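Local structure of substrate binding periplasmic protein (Ralstonia solanacearum, 3LOP) at residues Q56-R70 with A84-A98. The protein binds leucine between its two lobes and probably delivers it, or a similar amino acid, to a membrane transporter. Sequence-based numbering, arbitrary orientation.
Sequences QKIEQTVRNVRDMAR and ANVEALMREGVLAEA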
loop_
_atom_site.group_PDB
_atom_site.type_symbol
_atom_site.label_atom_id
_atom_site.label_comp_id
_atom_site.label_asym_id
_atom_site.label_seq_id
_atom_site.Cartn_x
_atom_site.Cartn_y
_atom_site.Cartn_z
ATOM N N GLN A 56 -4.837 -7.722 11.178
ATOM C CA GLN A 56 -3.784 -8.223 10.294
ATOM C C GLN A 56 -3.446 -9.683 10.590
ATOM O O GLN A 56 -2.378 -10.172 10.226
ATOM C CB GLN A 56 -2.502 -7.378 10.341
ATOM C CG GLN A 56 -1.701 -7.561 9.039
ATOM C CD GLN A 56 -0.279 -7.040 9.084
ATOM O OE1 GLN A 56 0.445 -7.240 10.063
ATOM N NE2 GLN A 56 0.140 -6.399 8.005
ATOM N N LYS A 57 -4.361 -10.375 11.261
ATOM C CA LYS A 57 -4.164 -11.789 11.553
ATOM C C LYS A 57 -4.576 -12.535 10.289
ATOM O O LYS A 57 -5.702 -12.404 9.817
ATOM C CB LYS A 57 -5.028 -12.216 12.737
ATOM C CG LYS A 57 -4.595 -11.588 14.049
ATOM C CD LYS A 57 -5.487 -12.014 15.200
ATOM C CE LYS A 57 -4.992 -11.420 16.511
ATOM N NZ LYS A 57 -5.811 -11.861 17.666
ATOM N N ILE A 58 -3.649 -13.308 9.735
ATOM C CA ILE A 58 -3.897 -14.038 8.497
ATOM C C ILE A 58 -5.191 -14.852 8.478
ATOM O O ILE A 58 -5.980 -14.751 7.533
ATOM C CB ILE A 58 -2.703 -14.958 8.174
ATOM C CG1 ILE A 58 -1.426 -14.117 8.092
ATOM C CG2 ILE A 58 -2.934 -15.677 6.849
ATOM C CD1 ILE A 58 -0.158 -14.933 8.035
ATOM N N GLU A 59 -5.412 -15.656 9.514
ATOM C CA GLU A 59 -6.617 -16.474 9.579
ATOM C C GLU A 59 -7.884 -15.635 9.682
ATOM O O GLU A 59 -8.937 -16.034 9.179
ATOM C CB GLU A 59 -6.555 -17.437 10.769
ATOM C CG GLU A 59 -5.483 -18.509 10.663
ATOM C CD GLU A 59 -5.597 -19.550 11.763
ATOM O OE1 GLU A 59 -6.645 -20.227 11.833
ATOM O OE2 GLU A 59 -4.642 -19.692 12.559
ATOM N N GLN A 60 -7.788 -14.478 10.331
ATOM C CA GLN A 60 -8.955 -13.616 10.485
ATOM C C GLN A 60 -9.299 -12.920 9.171
ATOM O O GLN A 60 -10.465 -12.642 8.906
ATOM C CB GLN A 60 -8.725 -12.581 11.588
ATOM C CG GLN A 60 -10.012 -11.920 12.067
ATOM C CD GLN A 60 -11.027 -12.929 12.591
ATOM O OE1 GLN A 60 -10.742 -13.688 13.518
ATOM N NE2 GLN A 60 -12.216 -12.941 11.997
ATOM N N THR A 61 -8.294 -12.638 8.345
ATOM C CA THR A 61 -8.562 -12.010 7.054
ATOM C C THR A 61 -9.383 -13.013 6.245
ATOM O O THR A 61 -10.389 -12.663 5.621
ATOM C CB THR A 61 -7.256 -11.694 6.283
ATOM O OG1 THR A 61 -6.468 -10.758 7.030
ATOM C CG2 THR A 61 -7.577 -11.102 4.910
ATOM N N VAL A 62 -8.944 -14.268 6.271
ATOM C CA VAL A 62 -9.632 -15.337 5.557
ATOM C C VAL A 62 -11.074 -15.468 6.039
ATOM O O VAL A 62 -12.002 -15.484 5.232
ATOM C CB VAL A 62 -8.905 -16.690 5.745
ATOM C CG1 VAL A 62 -9.771 -17.830 5.233
ATOM C CG2 VAL A 62 -7.575 -16.671 5.001
ATOM N N ARG A 63 -11.269 -15.550 7.352
ATOM C CA ARG A 63 -12.617 -15.681 7.890
ATOM C C ARG A 63 -13.484 -14.470 7.559
ATOM O O ARG A 63 -14.642 -14.618 7.164
ATOM C CB ARG A 63 -12.579 -15.897 9.411
ATOM C CG ARG A 63 -12.082 -17.279 9.825
ATOM C CD ARG A 63 -12.432 -17.589 11.277
ATOM N NE ARG A 63 -11.672 -16.785 12.228
ATOM C CZ ARG A 63 -10.392 -16.987 12.526
ATOM N NH1 ARG A 63 -9.722 -17.974 11.948
ATOM N NH2 ARG A 63 -9.781 -16.200 13.403
ATOM N N ASN A 64 -12.923 -13.274 7.715
ATOM C CA ASN A 64 -13.662 -12.051 7.424
ATOM C C ASN A 64 -14.175 -12.012 5.992
ATOM O O ASN A 64 -15.358 -11.770 5.753
ATOM C CB ASN A 64 -12.783 -10.821 7.653
ATOM C CG ASN A 64 -12.656 -10.448 9.112
ATOM O OD1 ASN A 64 -13.222 -11.097 9.994
ATOM N ND2 ASN A 64 -11.909 -9.388 9.373
ATOM N N VAL A 65 -13.284 -12.252 5.035
ATOM C CA VAL A 65 -13.683 -12.205 3.637
ATOM C C VAL A 65 -14.735 -13.253 3.293
ATOM O O VAL A 65 -15.716 -12.947 2.625
ATOM C CB VAL A 65 -12.463 -12.349 2.705
ATOM C CG1 VAL A 65 -12.919 -12.392 1.246
ATOM C CG2 VAL A 65 -11.524 -11.162 2.916
ATOM N N ARG A 66 -14.542 -14.483 3.757
ATOM C CA ARG A 66 -15.515 -15.535 3.479
ATOM C C ARG A 66 -16.874 -15.169 4.079
ATOM O O ARG A 66 -17.901 -15.276 3.409
ATOM C CB ARG A 66 -15.039 -16.875 4.043
ATOM C CG ARG A 66 -16.060 -17.990 3.885
ATOM C CD ARG A 66 -15.470 -19.358 4.185
ATOM N NE ARG A 66 -14.624 -19.834 3.094
ATOM C CZ ARG A 66 -13.338 -20.142 3.222
ATOM N NH1 ARG A 66 -12.738 -20.022 4.399
ATOM N NH2 ARG A 66 -12.653 -20.577 2.172
ATOM N N ASP A 67 -16.877 -14.736 5.338
ATOM C CA ASP A 67 -18.123 -14.352 5.997
ATOM C C ASP A 67 -18.817 -13.192 5.289
ATOM O O ASP A 67 -20.015 -13.259 5.001
ATOM C CB ASP A 67 -17.871 -13.947 7.458
ATOM C CG ASP A 67 -17.435 -15.102 8.329
ATOM O OD1 ASP A 67 -17.791 -16.261 8.031
ATOM O OD2 ASP A 67 -16.735 -14.850 9.343
HETATM N N MSE A 68 -18.080 -12.123 5.005
HETATM C CA MSE A 68 -18.673 -10.970 4.344
HETATM C C MSE A 68 -19.136 -11.262 2.911
HETATM O O MSE A 68 -20.135 -10.710 2.449
HETATM C CB MSE A 68 -17.702 -9.764 4.365
HETATM C CG MSE A 68 -17.915 -8.805 5.581
HETATM SE SE MSE A 68 -16.758 -7.258 5.687
HETATM C CE MSE A 68 -15.324 -8.317 5.707
ATOM N N ALA A 69 -18.425 -12.141 2.213
ATOM C CA ALA A 69 -18.796 -12.475 0.841
ATOM C C ALA A 69 -20.145 -13.179 0.788
ATOM O O ALA A 69 -20.856 -13.114 -0.214
ATOM C CB ALA A 69 -17.731 -13.358 0.207
ATOM N N ARG A 70 -20.497 -13.852 1.877
ATOM C CA ARG A 70 -21.751 -14.589 1.941
ATOM C C ARG A 70 -22.929 -13.791 2.479
ATOM O O ARG A 70 -24.059 -13.957 2.018
ATOM C CB ARG A 70 -21.558 -15.842 2.791
ATOM C CG ARG A 70 -20.524 -16.791 2.221
ATOM C CD ARG A 70 -20.368 -18.030 3.075
ATOM N NE ARG A 70 -19.413 -18.960 2.484
ATOM C CZ ARG A 70 -19.170 -20.179 2.949
ATOM N NH1 ARG A 70 -19.814 -20.624 4.021
ATOM N NH2 ARG A 70 -18.289 -20.958 2.336
ATOM N N ALA A 84 1.195 -11.521 3.478
ATOM C CA ALA A 84 0.815 -12.849 3.953
ATOM C C ALA A 84 -0.700 -13.017 3.976
ATOM O O ALA A 84 -1.218 -14.093 3.679
ATOM C CB ALA A 84 1.390 -13.099 5.353
ATOM N N ASN A 85 -1.409 -11.948 4.322
ATOM C CA ASN A 85 -2.862 -11.989 4.391
ATOM C C ASN A 85 -3.488 -12.213 3.021
ATOM O O ASN A 85 -4.368 -13.056 2.865
ATOM C CB ASN A 85 -3.391 -10.693 5.013
ATOM C CG ASN A 85 -2.877 -10.477 6.427
ATOM O OD1 ASN A 85 -3.620 -10.609 7.404
ATOM N ND2 ASN A 85 -1.597 -10.155 6.541
ATOM N N VAL A 86 -3.031 -11.468 2.022
ATOM C CA VAL A 86 -3.578 -11.628 0.686
ATOM C C VAL A 86 -3.181 -12.978 0.099
ATOM O O VAL A 86 -3.990 -13.631 -0.553
ATOM C CB VAL A 86 -3.111 -10.508 -0.257
ATOM C CG1 VAL A 86 -3.672 -10.743 -1.654
ATOM C CG2 VAL A 86 -3.574 -9.160 0.275
ATOM N N GLU A 87 -1.942 -13.400 0.330
ATOM C CA GLU A 87 -1.503 -14.685 -0.204
ATOM C C GLU A 87 -2.334 -15.828 0.377
ATOM O O GLU A 87 -2.538 -16.844 -0.287
ATOM C CB GLU A 87 -0.003 -14.894 0.048
ATOM C CG GLU A 87 0.862 -13.892 -0.715
ATOM C CD GLU A 87 2.353 -14.170 -0.624
ATOM O OE1 GLU A 87 2.789 -14.830 0.341
ATOM O OE2 GLU A 87 3.096 -13.709 -1.517
ATOM N N ALA A 88 -2.829 -15.657 1.601
ATOM C CA ALA A 88 -3.667 -16.685 2.216
ATOM C C ALA A 88 -5.024 -16.703 1.508
ATOM O O ALA A 88 -5.590 -17.765 1.253
ATOM C CB ALA A 88 -3.846 -16.411 3.708
ATOM N N LEU A 89 -5.551 -15.525 1.184
ATOM C CA LEU A 89 -6.829 -15.460 0.481
ATOM C C LEU A 89 -6.713 -16.174 -0.860
ATOM O O LEU A 89 -7.654 -16.828 -1.309
ATOM C CB LEU A 89 -7.250 -14.008 0.237
ATOM C CG LEU A 89 -7.648 -13.177 1.457
ATOM C CD1 LEU A 89 -7.909 -11.736 1.034
ATOM C CD2 LEU A 89 -8.887 -13.775 2.101
HETATM N N MSE A 90 -5.557 -16.040 -1.503
HETATM C CA MSE A 90 -5.328 -16.678 -2.795
HETATM C C MSE A 90 -5.116 -18.182 -2.612
HETATM O O MSE A 90 -5.819 -18.998 -3.207
HETATM C CB MSE A 90 -4.099 -16.060 -3.480
HETATM C CG MSE A 90 -4.203 -14.554 -3.709
HETATM SE SE MSE A 90 -2.706 -13.785 -4.688
HETATM C CE MSE A 90 -1.346 -13.888 -3.341
ATOM N N ARG A 91 -4.152 -18.533 -1.770
ATOM C CA ARG A 91 -3.811 -19.926 -1.503
ATOM C C ARG A 91 -4.981 -20.774 -1.014
ATOM O O ARG A 91 -5.178 -21.900 -1.475
ATOM C CB ARG A 91 -2.680 -19.985 -0.473
ATOM C CG ARG A 91 -2.203 -21.387 -0.138
ATOM C CD ARG A 91 -1.182 -21.371 0.991
ATOM N NE ARG A 91 -0.073 -20.459 0.720
ATOM C CZ ARG A 91 0.101 -19.286 1.323
ATOM N NH1 ARG A 91 -0.759 -18.874 2.244
ATOM N NH2 ARG A 91 1.139 -18.524 1.004
ATOM N N GLU A 92 -5.753 -20.236 -0.076
ATOM C CA GLU A 92 -6.884 -20.965 0.480
ATOM C C GLU A 92 -8.136 -20.929 -0.396
ATOM O O GLU A 92 -9.168 -21.497 -0.039
ATOM C CB GLU A 92 -7.180 -20.448 1.888
ATOM C CG GLU A 92 -6.037 -20.738 2.852
ATOM C CD GLU A 92 -6.285 -20.221 4.249
ATOM O OE1 GLU A 92 -7.373 -20.491 4.799
ATOM O OE2 GLU A 92 -5.384 -19.555 4.803
ATOM N N GLY A 93 -8.032 -20.262 -1.542
ATOM C CA GLY A 93 -9.142 -20.191 -2.477
ATOM C C GLY A 93 -10.379 -19.434 -2.031
ATOM O O GLY A 93 -11.478 -19.699 -2.520
ATOM N N VAL A 94 -10.211 -18.482 -1.120
ATOM C CA VAL A 94 -11.342 -17.705 -0.629
ATOM C C VAL A 94 -11.956 -16.841 -1.728
ATOM O O VAL A 94 -13.179 -16.777 -1.873
ATOM C CB VAL A 94 -10.919 -16.791 0.540
ATOM C CG1 VAL A 94 -12.113 -15.997 1.036
ATOM C CG2 VAL A 94 -10.338 -17.632 1.667
ATOM N N LEU A 95 -11.108 -16.172 -2.501
ATOM C CA LEU A 95 -11.603 -15.319 -3.573
ATOM C C LEU A 95 -12.241 -16.154 -4.676
ATOM O O LEU A 95 -13.278 -15.781 -5.220
ATOM C CB LEU A 95 -10.465 -14.477 -4.154
ATOM C CG LEU A 95 -9.725 -13.560 -3.175
ATOM C CD1 LEU A 95 -8.600 -12.849 -3.914
ATOM C CD2 LEU A 95 -10.688 -12.555 -2.566
ATOM N N ALA A 96 -11.622 -17.285 -5.001
ATOM C CA ALA A 96 -12.143 -18.161 -6.047
ATOM C C ALA A 96 -13.521 -18.697 -5.675
ATOM O O ALA A 96 -14.412 -18.794 -6.516
ATOM C CB ALA A 96 -11.184 -19.323 -6.277
ATOM N N GLU A 97 -13.682 -19.046 -4.406
ATOM C CA GLU A 97 -14.941 -19.587 -3.916
ATOM C C GLU A 97 -16.072 -18.570 -4.015
ATOM O O GLU A 97 -17.207 -18.912 -4.356
ATOM C CB GLU A 97 -14.754 -20.033 -2.469
ATOM C CG GLU A 97 -16.006 -20.529 -1.779
ATOM C CD GLU A 97 -15.704 -20.961 -0.366
ATOM O OE1 GLU A 97 -15.036 -22.003 -0.197
ATOM O OE2 GLU A 97 -16.115 -20.248 0.572
ATOM N N ALA A 98 -15.754 -17.314 -3.725
ATOM C CA ALA A 98 -16.748 -16.255 -3.771
ATOM C C ALA A 98 -16.798 -15.555 -5.129
ATOM O O ALA A 98 -17.685 -14.741 -5.367
ATOM C CB ALA A 98 -16.453 -15.228 -2.678
HETATM O O HOH W 1 -9.984 -21.536 4.230
HETATM O O HOH W 2 -18.221 -17.727 -0.068
#
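Glu-97 OE2 takes two arginine bonds at once. Arg-66 NE meets Glu-97 OE2 at 3.0 Å on the syn side, almost straight at 171° and in the plane of the Arg-66 guanidinium, while Arg-70 NH2 reaches the same Glu-97 OE2 at 2.9 Å from the opposite face of the carboxylate, along a more bent line. Arg-66 runs out extended and then bends at chi3 (-76°), which swings NE onto the acid; Arg-66 CG lies under one face of the Arg-70 guanidinium, offset toward its rim. Two waters extend this salt-bridge network. One accepts from Arg-66 NH1 and donates to Glu-92 OE1, joining charges that do not touch directly; the other accepts from Arg-70 NE and gives Glu-97 OE2 a further, weak bond.

Beneath these charges, Val-62 CG1 meets Val-94 CG2 at 3.6 Å, and Val-65 lies against Leu-89 with CG2 and against Val-94 with CG1. Ile-58 CG2 presses on Ala-88 CB at a tight 3.4 Å. Near the cleft, Asn-85 packs beside Thr-61 and Gln-56; the backbone O of Gln-56 accepts a hydrogen bond from Arg-180 NH1. Ala-69 CB and Ala-98 CB touch at the far end.

Helix 58-70 crosses helix 84-91 at -51° but runs nearly parallel to 94-98, the redirection coming at Gly-93, which closes a Schellman motif. These are neighbouring helices flanking the parallel sheet in one alpha/beta lobe of a periplasmic binding protein.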